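Local coordinates for protein glycosyltransferase (Streptomyces viridochromogenes, PDB 2IUY) that probably transfers a sugar from a nucleotide donor during biosynthesis of the antibiotic avilamycin A, as a retaining glycosyltransferase of family GT4, at residues A237-A241 against V287-F293; W250-A255 against N273-I279. All blocks are in the same frame, centred on the assembly; numbering follows the deposited sequence.

Contact 1 (A237-A241 against V287-F293); sequences AMSQA and VGYGTDF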
loop_
_atom_site.group_PDB
_atom_site.type_symbol
_atom_site.label_atom_id
_atom_site.label_comp_id
_atom_site.label_asym_id
_atom_site.label_seq_id
_atom_site.Cartn_x
_atom_site.Cartn_y
_atom_site.Cartn_z
ATOM N N ALA A 237 5.967 -7.693 8.365
ATOM C CA ALA A 237 4.620 -7.130 8.190
ATOM C C ALA A 237 3.701 -7.899 9.123
ATOM O O ALA A 237 3.223 -8.979 8.790
ATOM C CB ALA A 237 4.177 -7.295 6.726
HETATM N N MSE A 238 3.465 -7.342 10.310
HETATM C CA MSE A 238 2.956 -8.138 11.453
HETATM C C MSE A 238 1.610 -7.675 11.939
HETATM O O MSE A 238 1.358 -7.689 13.130
HETATM C CB MSE A 238 3.962 -8.057 12.614
HETATM C CG MSE A 238 5.402 -8.439 12.249
HETATM SE SE MSE A 238 5.626 -10.261 11.705
HETATM C CE MSE A 238 5.459 -11.110 13.500
ATOM N N SER A 239 0.740 -7.305 11.001
ATOM C CA SER A 239 -0.577 -6.798 11.314
ATOM C C SER A 239 -1.276 -7.813 12.215
ATOM O O SER A 239 -1.103 -9.019 12.043
ATOM C CB SER A 239 -1.377 -6.479 10.045
ATOM O OG SER A 239 -0.771 -5.414 9.316
ATOM N N GLN A 240 -2.015 -7.300 13.200
ATOM C CA GLN A 240 -2.608 -8.119 14.248
ATOM C C GLN A 240 -4.121 -8.040 14.176
ATOM O O GLN A 240 -4.702 -7.020 13.812
ATOM C CB GLN A 240 -2.117 -7.663 15.647
ATOM C CG GLN A 240 -0.589 -7.795 15.873
ATOM C CD GLN A 240 -0.086 -9.242 15.885
ATOM O OE1 GLN A 240 -0.559 -10.074 16.664
ATOM N NE2 GLN A 240 0.922 -9.531 15.054
ATOM N N ALA A 241 -4.784 -9.138 14.495
ATOM C CA ALA A 241 -6.239 -9.125 14.476
ATOM C C ALA A 241 -6.800 -8.550 15.795
ATOM O O ALA A 241 -7.159 -9.264 16.739
ATOM C CB ALA A 241 -6.797 -10.509 14.138
ATOM N N VAL A 287 3.903 -16.266 9.820
ATOM C CA VAL A 287 4.037 -16.736 11.187
ATOM C C VAL A 287 2.780 -16.390 12.008
ATOM O O VAL A 287 1.894 -15.629 11.565
ATOM C CB VAL A 287 5.346 -16.204 11.842
ATOM C CG1 VAL A 287 6.601 -16.638 11.004
ATOM C CG2 VAL A 287 5.328 -14.654 12.024
ATOM N N GLY A 288 2.710 -16.959 13.205
ATOM C CA GLY A 288 1.658 -16.657 14.117
ATOM C C GLY A 288 1.536 -15.251 14.670
ATOM O O GLY A 288 2.492 -14.422 14.645
ATOM N N TYR A 289 0.338 -15.010 15.201
ATOM C CA TYR A 289 0.024 -13.829 15.977
ATOM C C TYR A 289 0.725 -13.827 17.329
ATOM O O TYR A 289 1.199 -14.860 17.789
ATOM C CB TYR A 289 -1.479 -13.800 16.221
ATOM C CG TYR A 289 -2.293 -13.395 15.036
ATOM C CD1 TYR A 289 -1.919 -12.300 14.243
ATOM C CD2 TYR A 289 -3.446 -14.096 14.704
ATOM C CE1 TYR A 289 -2.688 -11.907 13.167
ATOM C CE2 TYR A 289 -4.215 -13.726 13.590
ATOM C CZ TYR A 289 -3.831 -12.632 12.847
ATOM O OH TYR A 289 -4.611 -12.266 11.799
ATOM N N GLY A 290 0.751 -12.669 17.986
ATOM C CA GLY A 290 1.349 -12.557 19.326
ATOM C C GLY A 290 2.854 -12.373 19.283
ATOM O O GLY A 290 3.431 -12.157 18.216
ATOM N N THR A 291 3.463 -12.452 20.466
ATOM C CA THR A 291 4.898 -12.215 20.711
ATOM C C THR A 291 5.699 -13.469 21.143
ATOM O O THR A 291 6.884 -13.370 21.505
ATOM C CB THR A 291 5.114 -11.151 21.824
ATOM O OG1 THR A 291 4.532 -11.588 23.070
ATOM C CG2 THR A 291 4.567 -9.779 21.433
ATOM N N ASP A 292 5.066 -14.632 21.151
ATOM C CA ASP A 292 5.718 -15.784 21.754
ATOM C C ASP A 292 6.365 -16.616 20.641
ATOM O O ASP A 292 5.786 -17.542 20.114
ATOM C CB ASP A 292 4.733 -16.582 22.651
ATOM C CG ASP A 292 3.781 -15.657 23.498
ATOM O OD1 ASP A 292 4.200 -15.106 24.564
ATOM O OD2 ASP A 292 2.585 -15.492 23.112
ATOM N N PHE A 293 7.560 -16.221 20.229
ATOM C CA PHE A 293 8.236 -16.894 19.126
ATOM C C PHE A 293 9.361 -17.723 19.703
ATOM O O PHE A 293 10.246 -17.157 20.381
ATOM C CB PHE A 293 8.799 -15.880 18.115
ATOM C CG PHE A 293 7.744 -15.067 17.414
ATOM C CD1 PHE A 293 6.943 -15.641 16.425
ATOM C CD2 PHE A 293 7.556 -13.717 17.745
ATOM C CE1 PHE A 293 5.962 -14.885 15.761
ATOM C CE2 PHE A 293 6.591 -12.944 17.094
ATOM C CZ PHE A 293 5.769 -13.539 16.109
HETATM O O HOH W 1 2.793 -11.850 15.498
#

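Contact 2 (W250-A255 against N273-I279); sequences WCEPGA and NGCLAEI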
loop_
_atom_site.group_PDB
_atom_site.type_symbol
_atom_site.label_atom_id
_atom_site.label_comp_id
_atom_site.label_asym_id
_atom_site.label_seq_id
_atom_site.Cartn_x
_atom_site.Cartn_y
_atom_site.Cartn_z
ATOM N N TRP A 250 -9.454 -5.727 12.905
ATOM C CA TRP A 250 -8.537 -5.274 11.867
ATOM C C TRP A 250 -8.285 -6.402 10.810
ATOM O O TRP A 250 -8.030 -7.561 11.144
ATOM C CB TRP A 250 -7.207 -4.744 12.462
ATOM C CG TRP A 250 -6.266 -4.258 11.344
ATOM C CD1 TRP A 250 -5.239 -4.952 10.769
ATOM C CD2 TRP A 250 -6.323 -3.001 10.661
ATOM N NE1 TRP A 250 -4.644 -4.194 9.808
ATOM C CE2 TRP A 250 -5.296 -3.000 9.704
ATOM C CE3 TRP A 250 -7.115 -1.860 10.803
ATOM C CZ2 TRP A 250 -5.045 -1.905 8.852
ATOM C CZ3 TRP A 250 -6.861 -0.752 9.970
ATOM C CH2 TRP A 250 -5.825 -0.782 9.009
ATOM N N CYS A 251 -8.356 -6.021 9.546
ATOM C CA CYS A 251 -8.105 -6.947 8.442
ATOM C C CYS A 251 -7.258 -6.185 7.412
ATOM O O CYS A 251 -7.774 -5.287 6.738
ATOM C CB CYS A 251 -9.443 -7.368 7.834
ATOM S SG CYS A 251 -9.391 -8.435 6.353
ATOM N N GLU A 252 -5.957 -6.499 7.327
ATOM C CA GLU A 252 -5.012 -5.689 6.498
ATOM C C GLU A 252 -5.553 -5.692 5.058
ATOM O O GLU A 252 -5.741 -6.750 4.508
ATOM C CB GLU A 252 -3.584 -6.243 6.580
ATOM C CG GLU A 252 -2.489 -5.324 5.963
ATOM C CD GLU A 252 -2.387 -4.017 6.683
ATOM O OE1 GLU A 252 -2.322 -4.017 7.927
ATOM O OE2 GLU A 252 -2.411 -2.962 6.034
ATOM N N PRO A 253 -5.953 -4.526 4.510
ATOM C CA PRO A 253 -6.495 -4.561 3.124
ATOM C C PRO A 253 -5.586 -5.059 1.990
ATOM O O PRO A 253 -6.026 -5.945 1.197
ATOM C CB PRO A 253 -6.962 -3.116 2.861
ATOM C CG PRO A 253 -7.010 -2.456 4.204
ATOM C CD PRO A 253 -6.103 -3.204 5.140
ATOM N N GLY A 254 -4.352 -4.526 1.930
ATOM C CA GLY A 254 -3.447 -4.782 0.838
ATOM C C GLY A 254 -1.950 -4.752 1.124
ATOM O O GLY A 254 -1.163 -5.352 0.357
ATOM N N ALA A 255 -1.538 -4.073 2.202
ATOM C CA ALA A 255 -0.149 -4.123 2.691
ATOM C C ALA A 255 0.889 -3.815 1.611
ATOM O O ALA A 255 1.617 -4.680 1.137
ATOM C CB ALA A 255 0.169 -5.466 3.375
ATOM N N ASN A 273 -2.769 -12.128 8.778
ATOM C CA ASN A 273 -3.834 -11.144 8.848
ATOM C C ASN A 273 -4.283 -10.577 7.507
ATOM O O ASN A 273 -3.437 -10.071 6.712
ATOM C CB ASN A 273 -3.447 -9.975 9.751
ATOM C CG ASN A 273 -4.616 -9.067 10.023
ATOM O OD1 ASN A 273 -4.796 -8.020 9.361
ATOM N ND2 ASN A 273 -5.477 -9.499 10.950
ATOM N N GLY A 274 -5.606 -10.621 7.266
ATOM C CA GLY A 274 -6.172 -9.955 6.084
ATOM C C GLY A 274 -5.483 -10.425 4.811
ATOM O O GLY A 274 -5.268 -11.595 4.622
ATOM N N CYS A 275 -5.032 -9.484 4.006
ATOM C CA CYS A 275 -4.336 -9.785 2.739
ATOM C C CYS A 275 -3.009 -10.535 2.925
ATOM O O CYS A 275 -2.511 -11.179 1.992
ATOM C CB CYS A 275 -4.078 -8.472 2.002
ATOM S SG CYS A 275 -2.738 -7.456 2.694
ATOM N N LEU A 276 -2.401 -10.440 4.107
ATOM C CA LEU A 276 -1.085 -11.063 4.300
ATOM C C LEU A 276 -1.031 -12.571 4.020
ATOM O O LEU A 276 -0.060 -13.078 3.440
ATOM C CB LEU A 276 -0.531 -10.726 5.678
ATOM C CG LEU A 276 -0.390 -9.201 5.874
ATOM C CD1 LEU A 276 -0.014 -8.930 7.333
ATOM C CD2 LEU A 276 0.665 -8.577 4.920
ATOM N N ALA A 277 -2.068 -13.287 4.429
ATOM C CA ALA A 277 -2.190 -14.719 4.108
ATOM C C ALA A 277 -2.021 -15.008 2.589
ATOM O O ALA A 277 -1.549 -16.075 2.196
ATOM C CB ALA A 277 -3.550 -15.262 4.648
ATOM N N GLU A 278 -2.414 -14.052 1.763
ATOM C CA GLU A 278 -2.495 -14.208 0.291
ATOM C C GLU A 278 -1.195 -13.864 -0.411
ATOM O O GLU A 278 -0.838 -14.494 -1.423
ATOM C CB GLU A 278 -3.649 -13.338 -0.274
ATOM C CG GLU A 278 -5.086 -13.899 0.036
ATOM C CD GLU A 278 -6.193 -12.853 -0.186
ATOM O OE1 GLU A 278 -6.283 -12.292 -1.289
ATOM O OE2 GLU A 278 -6.947 -12.557 0.756
ATOM N N ILE A 279 -0.479 -12.877 0.136
ATOM C CA ILE A 279 0.680 -12.317 -0.556
ATOM C C ILE A 279 2.023 -12.627 0.044
ATOM O O ILE A 279 2.994 -12.743 -0.685
ATOM C CB ILE A 279 0.542 -10.772 -0.821
ATOM C CG1 ILE A 279 0.340 -9.952 0.488
ATOM C CG2 ILE A 279 -0.641 -10.516 -1.725
ATOM C CD1 ILE A 279 0.359 -8.401 0.178
#

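Contact 1 (A237-A241 against V287-F293)
Two loops that leave parallel strands of the nucleotide-binding Rossmann-like domain, 234-237 and 284-286, meet where the amide of Gln-240 reaches the backbone at Gly-290. Gly-290 N donates to Gln-240 OE1 over 3.2 Å, a straight bond at 178°. The other end of the same amide is held as well: Gln-240 NE2 gives one hydrogen to Met-238 O at 2.7 Å, meeting that carbonyl from above its plane, and another to a water that donates in turn to Gly-288 O and Gly-290 O. Three bonds thus fix the rotation of the amide, and the bend at chi2 (-66°) folds the chain back so that NE2 reaches Met-238 O of its own loop. The Tyr-289 ring slides past this amide with the two planes 78° apart; its edge brings CE1 to 3.5 Å from Ser-239 O, while Ala-241 CB packs 3.9 Å from Tyr-289 CZ. A separate apolar contact is made by the selenomethionine methyl, Met-238 CE, 3.6 Å from Phe-293 CZ and also touching Val-287 CG2. Helix 177-187 covers Met-238 and Phe-293. Ser-239 lies near UDP-binding Lys-175, placing these loops, which follow two strands separated by 268-270, beside the donor site of a GT-B fold.

Contact 2 (W250-A255 against N273-I279)
Asn-273 OD1 takes the hydrogen of Glu-252 N at 2.8 Å, the shortest polar bond between 250-255 and 273-279, with the donor tilted 26° from the carbonyl plane. Through its other end the amide reaches back two residues: Asn-273 ND2 donates to Trp-250 O, lying above that carbonyl's plane, and also bonds Tyr-289 OH. The side chain therefore spans the backbone on both flanks of Cys-251 and reads it much as a strand neighbour would. With CG of Asn-273 anti to the backbone N (chi1 -170°), the amide is carried across to the Trp-250 side chain. The two planes are only 10° apart, yet this is not a stack, for OD1 approaches the ring obliquely, 3.4 Å from Trp-250 CD1.

The type II' beta turn from Asn-273 to Leu-276, closed by its own Leu-276 N to Asn-273 O bond, presents Cys-275 N to Glu-252 O at 2.9 Å. Gly-274, at its second position, lies so close to Cys-251 and Glu-252 that a beta carbon there would clash. Beyond the turn, Cys-275 SG points into the bend of the opposite loop, 3.2 Å from Gly-254 C, and Ala-255 CB rests against both that sulfur and Leu-276 CD2, the latter at 3.5 Å. Ile-279 CD1 closes the row against Gly-254 O.

Glu-252 turns its carboxylate away from this interface: Trp-250 NE1 donates to OE1 from above the carboxylate plane, Ser-239 OG bonds the same oxygen, and OE2 forms a salt bridge with UDP-binding Lys-175. The loop leads into helix 256-263, whose Thr-256 and Val-257 bind UDP, and Glu-252 with UDP-binding Glu-260 matches the spacing of the EX7E motif of GT4 enzymes.

Along the chain, strand 234-237 runs directly into the first half of contact 1, and the same long loop then supplies 250-255, the first half of contact 2. Helix 256-263 and strand 268-270 follow before 273-279 returns to close contact 2, a short loop nested wholly within the longer one that contact 1 closes after strand 284-286. Together they tie the ends of three adjacent parallel strands, 234-237, 268-270 and 284-286, with the middle strand enclosed by both loops. The two contacts, centres about 13 Å apart, also touch directly: besides two side-chain bonds, Ser-239 O packs on Asn-273 CB and Ala-237 O on Leu-276 CD1, linking the UDP-site side to the outer sheet edge.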